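PDB 5OIU: type IV pilus assembly protein PilF from Thermus thermophilus HB8, which probably acts as the hexameric AAA+ motor that binds and hydrolyses ATP to power assembly of type IVa pili. Local coordinates for residues 64-70 with 95-99; 221-227 with 258-264. All blocks are in the same frame, centred on the assembly; numbering follows the deposited sequence.

Overall arrangement
From the N terminus, the chain first closes interaction 1, in which the end of helix 57-67 lies on strand 90-101 of the six-stranded antiparallel sheet; the loop between the two segments holds strand 79-87, a neighbour of 90-101. Interaction 2 opens later: residues 221-227, leading into helix 223-235, meet the turn at 258-264, with strand 238-243 and helix 248-257 between them in sequence. The two contacts are therefore in series, neither nested nor crossed. The centres of interactions 1 and 2 lie about 29 Å apart, their nearest atoms about 9 Å. One fastens helix to sheet in the N-terminal part, the other sets a helix start against a turn in the part with the mixed P-loop sheet.

Interaction 1 of 2, residues 64-70 with 95-99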
loop_
_atom_site.group_PDB
_atom_site.type_symbol
_atom_site.label_atom_id
_atom_site.label_comp_id
_atom_site.label_asym_id
_atom_site.label_seq_id
_atom_site.Cartn_x
_atom_site.Cartn_y
_atom_site.Cartn_z
ATOM N N VAL C 64 18.870 -19.715 -33.442
ATOM C CA VAL C 64 17.924 -20.353 -32.544
ATOM C C VAL C 64 17.154 -19.307 -31.737
ATOM O O VAL C 64 15.943 -19.443 -31.508
ATOM C CB VAL C 64 18.702 -21.343 -31.664
ATOM C CG1 VAL C 64 17.886 -21.789 -30.526
ATOM C CG2 VAL C 64 19.129 -22.517 -32.504
ATOM N N LYS C 65 17.835 -18.230 -31.323
ATOM C CA LYS C 65 17.173 -17.171 -30.566
ATOM C C LYS C 65 16.154 -16.444 -31.424
ATOM O O LYS C 65 15.026 -16.196 -30.980
ATOM C CB LYS C 65 18.193 -16.176 -30.009
ATOM C CG LYS C 65 18.614 -16.454 -28.594
ATOM C CD LYS C 65 19.482 -15.352 -28.071
ATOM C CE LYS C 65 20.220 -15.784 -26.828
ATOM N NZ LYS C 65 20.782 -14.594 -26.137
ATOM N N ILE C 66 16.534 -16.083 -32.655
ATOM C CA ILE C 66 15.598 -15.390 -33.534
ATOM C C ILE C 66 14.395 -16.273 -33.824
ATOM O O ILE C 66 13.259 -15.791 -33.885
ATOM C CB ILE C 66 16.295 -14.943 -34.831
ATOM C CG1 ILE C 66 17.100 -13.679 -34.583
ATOM C CG2 ILE C 66 15.271 -14.641 -35.908
ATOM C CD1 ILE C 66 18.197 -13.502 -35.573
ATOM N N MET C 67 14.625 -17.579 -33.996
ATOM C CA MET C 67 13.520 -18.506 -34.225
ATOM C C MET C 67 12.529 -18.498 -33.072
ATOM O O MET C 67 11.323 -18.678 -33.285
ATOM C CB MET C 67 14.050 -19.924 -34.433
ATOM C CG MET C 67 14.433 -20.260 -35.866
ATOM S SD MET C 67 15.399 -21.779 -35.981
ATOM C CE MET C 67 14.112 -22.980 -35.754
ATOM N N GLY C 68 13.008 -18.303 -31.848
ATOM C CA GLY C 68 12.118 -18.295 -30.714
ATOM C C GLY C 68 11.707 -16.924 -30.252
ATOM O O GLY C 68 11.033 -16.817 -29.220
ATOM N N GLY C 69 12.098 -15.873 -30.973
ATOM C CA GLY C 69 11.824 -14.502 -30.550
ATOM C C GLY C 69 12.488 -14.105 -29.248
ATOM O O GLY C 69 11.862 -13.454 -28.401
ATOM N N LEU C 70 13.734 -14.509 -29.050
ATOM C CA LEU C 70 14.492 -14.137 -27.870
ATOM C C LEU C 70 15.413 -12.970 -28.205
ATOM O O LEU C 70 15.649 -12.651 -29.373
ATOM C CB LEU C 70 15.296 -15.330 -27.359
ATOM C CG LEU C 70 14.472 -16.607 -27.218
ATOM C CD1 LEU C 70 15.301 -17.741 -26.661
ATOM C CD2 LEU C 70 13.284 -16.328 -26.325
ATOM N N ARG C 95 9.853 -26.255 -27.757
ATOM C CA ARG C 95 10.119 -25.470 -26.550
ATOM C C ARG C 95 11.603 -25.107 -26.534
ATOM O O ARG C 95 12.460 -25.985 -26.428
ATOM C CB ARG C 95 9.730 -26.288 -25.319
ATOM C CG ARG C 95 9.518 -25.518 -24.018
ATOM C CD ARG C 95 10.800 -25.402 -23.177
ATOM N NE ARG C 95 11.516 -26.671 -22.946
ATOM C CZ ARG C 95 11.094 -27.643 -22.135
ATOM N NH1 ARG C 95 9.948 -27.508 -21.486
ATOM N NH2 ARG C 95 11.814 -28.755 -21.988
ATOM N N LEU C 96 11.922 -23.827 -26.658
ATOM C CA LEU C 96 13.310 -23.391 -26.675
ATOM C C LEU C 96 13.705 -22.795 -25.325
ATOM O O LEU C 96 12.917 -22.085 -24.693
ATOM C CB LEU C 96 13.537 -22.368 -27.790
ATOM C CG LEU C 96 14.898 -21.656 -27.731
ATOM C CD1 LEU C 96 16.051 -22.637 -27.791
ATOM C CD2 LEU C 96 15.030 -20.628 -28.826
ATOM N N SER C 97 14.927 -23.098 -24.878
ATOM C CA SER C 97 15.455 -22.576 -23.625
ATOM C C SER C 97 16.935 -22.287 -23.792
ATOM O O SER C 97 17.680 -23.164 -24.233
ATOM C CB SER C 97 15.239 -23.570 -22.483
ATOM O OG SER C 97 16.244 -23.447 -21.494
ATOM N N THR C 98 17.362 -21.063 -23.468
ATOM C CA THR C 98 18.775 -20.709 -23.507
ATOM C C THR C 98 19.252 -20.381 -22.104
ATOM O O THR C 98 18.583 -19.657 -21.361
ATOM C CB THR C 98 19.076 -19.522 -24.438
ATOM O OG1 THR C 98 18.489 -18.326 -23.916
ATOM C CG2 THR C 98 18.570 -19.790 -25.847
ATOM N N LEU C 99 20.423 -20.906 -21.754
ATOM C CA LEU C 99 20.929 -20.800 -20.422
ATOM C C LEU C 99 22.404 -20.433 -20.487
ATOM O O LEU C 99 23.182 -21.121 -21.174
ATOM C CB LEU C 99 20.733 -22.118 -19.680
ATOM C CG LEU C 99 21.326 -22.239 -18.278
ATOM C CD1 LEU C 99 20.317 -21.776 -17.239
ATOM C CD2 LEU C 99 21.749 -23.681 -18.015
#
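G68 and L96 bring the two backbones nearest, their CA atoms 6.6 Å apart, while K65 and T98 stand 8.1 Å apart as the end of helix 57-67 passes over strand 90-101. The helix finishes in a Schellman motif: L70 N bonds to K65 O and G69 N to I66 O, with G69 at positive phi. This turn folds L70 back over the strand. Lacking a side chain, G68 lets the strand come near; a CB there would clash with L96 CD2. The arrangement is a helix lying on one face of an antiparallel sheet, in which 90-101 is flanked by 79-87 and 104-111; on the other face, S97 OG bonds to Q210 of the second subunit. L96 carries the contact. With CG anti to the backbone N (chi1 169°), its branched end rises between V64 and L70. CD1 lies 3.4 Å from V64 CG1, whereas CD2 reaches L70 CD1 at 3.6 Å and sits 3.1 Å from V64 O. L70 CD1 also meets T98 CG2 tip to tip, at 3.9 Å. K65 runs past T98, CE to OG1 4.2 Å, and its NZ ends in a salt bridge to E105 and a hydrogen bond to N71 O.

Interaction 2 of 2, residues 221-227 with 258-264; sequences RDSETAK and MGVEPFN
S223 and M258 meet where the N-terminal end of helix 223-235 abuts the turn linking helices 248-257 and 262-268, in the P-loop NTPase part of the chain. S223 OG donates to M258 O at 2.6 Å, bent at the carbonyl (C=O...donor angle 126°) and tilted 22° from its plane. Next along, G259 has the positive phi of a Schellman motif. The M258 side chain runs the other way, along the start of the helix, and the turn at its thioether (chi3 103°) lays CE against the backbone of D222, 3.6 Å from its N. A226 CB fills the middle, 3.7 Å from V260 CG2. K227 reaches along the turn: bent at chi2 and chi4, its chain passes G259 O, 3.4 Å from CE, and brings NZ over E261 CB while crossing the N264 side chain at about a right angle. Cut back to an alanine, K227 would lose everything beyond CB, which is likely to uncover the backbone from G259 to E261 and leave a gap beside V260. At the opposite end of the segment, R221 turns away to salt bridges with D178 and E219, its side chain about 10 Å from a bound ATP. D222 is the N-cap: its OD1 accepts from both T225 OG1 and T225 N, the latter at 2.7 Å and nearly in line with the C-O bond.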
loop_
_atom_site.group_PDB
_atom_site.type_symbol
_atom_site.label_atom_id
_atom_site.label_comp_id
_atom_site.label_asym_id
_atom_site.label_seq_id
_atom_site.Cartn_x
_atom_site.Cartn_y
_atom_site.Cartn_z
ATOM N N ARG C 221 -1.067 -8.960 -21.729
ATOM C CA ARG C 221 0.285 -8.731 -21.247
ATOM C C ARG C 221 0.673 -7.260 -21.213
ATOM O O ARG C 221 1.859 -6.950 -21.113
ATOM C CB ARG C 221 1.297 -9.511 -22.095
ATOM C CG ARG C 221 1.182 -9.258 -23.567
ATOM C CD ARG C 221 2.488 -9.552 -24.273
ATOM N NE ARG C 221 2.546 -8.954 -25.611
ATOM C CZ ARG C 221 2.745 -9.652 -26.728
ATOM N NH1 ARG C 221 2.907 -10.979 -26.663
ATOM N NH2 ARG C 221 2.788 -9.028 -27.903
ATOM N N ASP C 222 -0.272 -6.341 -21.310
ATOM C CA ASP C 222 0.060 -4.955 -21.045
ATOM C C ASP C 222 -1.160 -4.303 -20.420
ATOM O O ASP C 222 -2.243 -4.895 -20.376
ATOM C CB ASP C 222 0.563 -4.227 -22.305
ATOM C CG ASP C 222 -0.451 -4.200 -23.429
ATOM O OD1 ASP C 222 -1.601 -3.740 -23.226
ATOM O OD2 ASP C 222 -0.066 -4.614 -24.543
ATOM N N SER C 223 -0.973 -3.112 -19.897
ATOM C CA SER C 223 -2.029 -2.410 -19.234
ATOM C C SER C 223 -3.177 -1.983 -20.143
ATOM O O SER C 223 -4.273 -2.297 -19.865
ATOM C CB SER C 223 -1.462 -1.272 -18.401
ATOM O OG SER C 223 -0.665 -1.780 -17.359
ATOM N N GLU C 224 -2.903 -1.280 -21.227
ATOM C CA GLU C 224 -3.934 -0.867 -22.181
ATOM C C GLU C 224 -4.832 -2.031 -22.592
ATOM O O GLU C 224 -6.064 -1.884 -22.664
ATOM C CB GLU C 224 -3.274 -0.237 -23.412
ATOM C CG GLU C 224 -3.952 1.021 -23.935
ATOM C CD GLU C 224 -4.243 2.049 -22.819
ATOM O OE1 GLU C 224 -3.452 2.127 -21.836
ATOM O OE2 GLU C 224 -5.267 2.783 -22.925
ATOM N N THR C 225 -4.229 -3.204 -22.836
ATOM C CA THR C 225 -4.997 -4.379 -23.236
ATOM C C THR C 225 -5.891 -4.870 -22.108
ATOM O O THR C 225 -7.060 -5.202 -22.338
ATOM C CB THR C 225 -4.061 -5.505 -23.696
ATOM O OG1 THR C 225 -3.359 -5.096 -24.887
ATOM C CG2 THR C 225 -4.843 -6.784 -23.959
ATOM N N ALA C 226 -5.364 -4.924 -20.881
ATOM C CA ALA C 226 -6.194 -5.333 -19.754
ATOM C C ALA C 226 -7.373 -4.384 -19.573
ATOM O O ALA C 226 -8.486 -4.813 -19.250
ATOM C CB ALA C 226 -5.362 -5.407 -18.472
ATOM N N LYS C 227 -7.154 -3.089 -19.781
ATOM C CA LYS C 227 -8.244 -2.154 -19.551
ATOM C C LYS C 227 -9.286 -2.253 -20.661
ATOM O O LYS C 227 -10.488 -2.303 -20.379
ATOM C CB LYS C 227 -7.702 -0.728 -19.393
ATOM C CG LYS C 227 -7.725 -0.196 -17.934
ATOM C CD LYS C 227 -9.171 0.203 -17.465
ATOM C CE LYS C 227 -9.302 0.436 -15.928
ATOM N NZ LYS C 227 -10.600 -0.045 -15.370
ATOM N N MET C 258 -2.096 -4.208 -13.227
ATOM C CA MET C 258 -1.968 -3.674 -14.540
ATOM C C MET C 258 -2.748 -2.388 -14.736
ATOM O O MET C 258 -2.665 -1.778 -15.767
ATOM C CB MET C 258 -2.293 -4.714 -15.582
ATOM C CG MET C 258 -1.369 -5.899 -15.543
ATOM S SD MET C 258 -1.937 -7.311 -16.469
ATOM C CE MET C 258 -0.918 -7.186 -17.891
ATOM N N GLY C 259 -3.485 -1.976 -13.724
ATOM C CA GLY C 259 -4.217 -0.735 -13.757
ATOM C C GLY C 259 -5.696 -0.870 -13.992
ATOM O O GLY C 259 -6.350 0.128 -14.304
ATOM N N VAL C 260 -6.244 -2.067 -13.869
ATOM C CA VAL C 260 -7.680 -2.236 -13.983
ATOM C C VAL C 260 -8.295 -1.839 -12.653
ATOM O O VAL C 260 -7.932 -2.393 -11.613
ATOM C CB VAL C 260 -8.039 -3.680 -14.345
ATOM C CG1 VAL C 260 -9.513 -3.762 -14.712
ATOM C CG2 VAL C 260 -7.164 -4.161 -15.489
ATOM N N GLU C 261 -9.217 -0.884 -12.685
ATOM C CA GLU C 261 -9.891 -0.456 -11.464
ATOM C C GLU C 261 -10.538 -1.651 -10.774
ATOM O O GLU C 261 -11.243 -2.431 -11.428
ATOM C CB GLU C 261 -10.962 0.596 -11.757
ATOM C CG GLU C 261 -10.415 1.962 -12.059
ATOM C CD GLU C 261 -9.765 2.576 -10.854
ATOM O OE1 GLU C 261 -10.068 2.122 -9.729
ATOM O OE2 GLU C 261 -8.961 3.514 -11.033
ATOM N N PRO C 262 -10.332 -1.831 -9.477
ATOM C CA PRO C 262 -11.018 -2.929 -8.777
ATOM C C PRO C 262 -12.526 -2.939 -8.994
ATOM O O PRO C 262 -13.127 -4.020 -9.068
ATOM C CB PRO C 262 -10.652 -2.686 -7.308
ATOM C CG PRO C 262 -9.351 -1.927 -7.377
ATOM C CD PRO C 262 -9.438 -1.062 -8.591
ATOM N N PHE C 263 -13.169 -1.777 -9.111
ATOM C CA PHE C 263 -14.609 -1.825 -9.330
ATOM C C PHE C 263 -14.925 -2.338 -10.730
ATOM O O PHE C 263 -15.888 -3.094 -10.905
ATOM C CB PHE C 263 -15.271 -0.460 -9.031
ATOM C CG PHE C 263 -14.890 0.675 -9.967
ATOM C CD1 PHE C 263 -15.477 0.800 -11.221
ATOM C CD2 PHE C 263 -14.030 1.667 -9.547
ATOM C CE1 PHE C 263 -15.160 1.869 -12.066
ATOM C CE2 PHE C 263 -13.708 2.731 -10.380
ATOM C CZ PHE C 263 -14.282 2.835 -11.647
ATOM N N ASN C 264 -14.097 -2.000 -11.720
ATOM C CA ASN C 264 -14.271 -2.592 -13.041
ATOM C C ASN C 264 -13.920 -4.084 -13.048
ATOM O O ASN C 264 -14.552 -4.858 -13.772
ATOM C CB ASN C 264 -13.457 -1.802 -14.074
ATOM C CG ASN C 264 -14.154 -0.485 -14.496
ATOM O OD1 ASN C 264 -15.348 -0.286 -14.233
ATOM N ND2 ASN C 264 -13.414 0.400 -15.153
#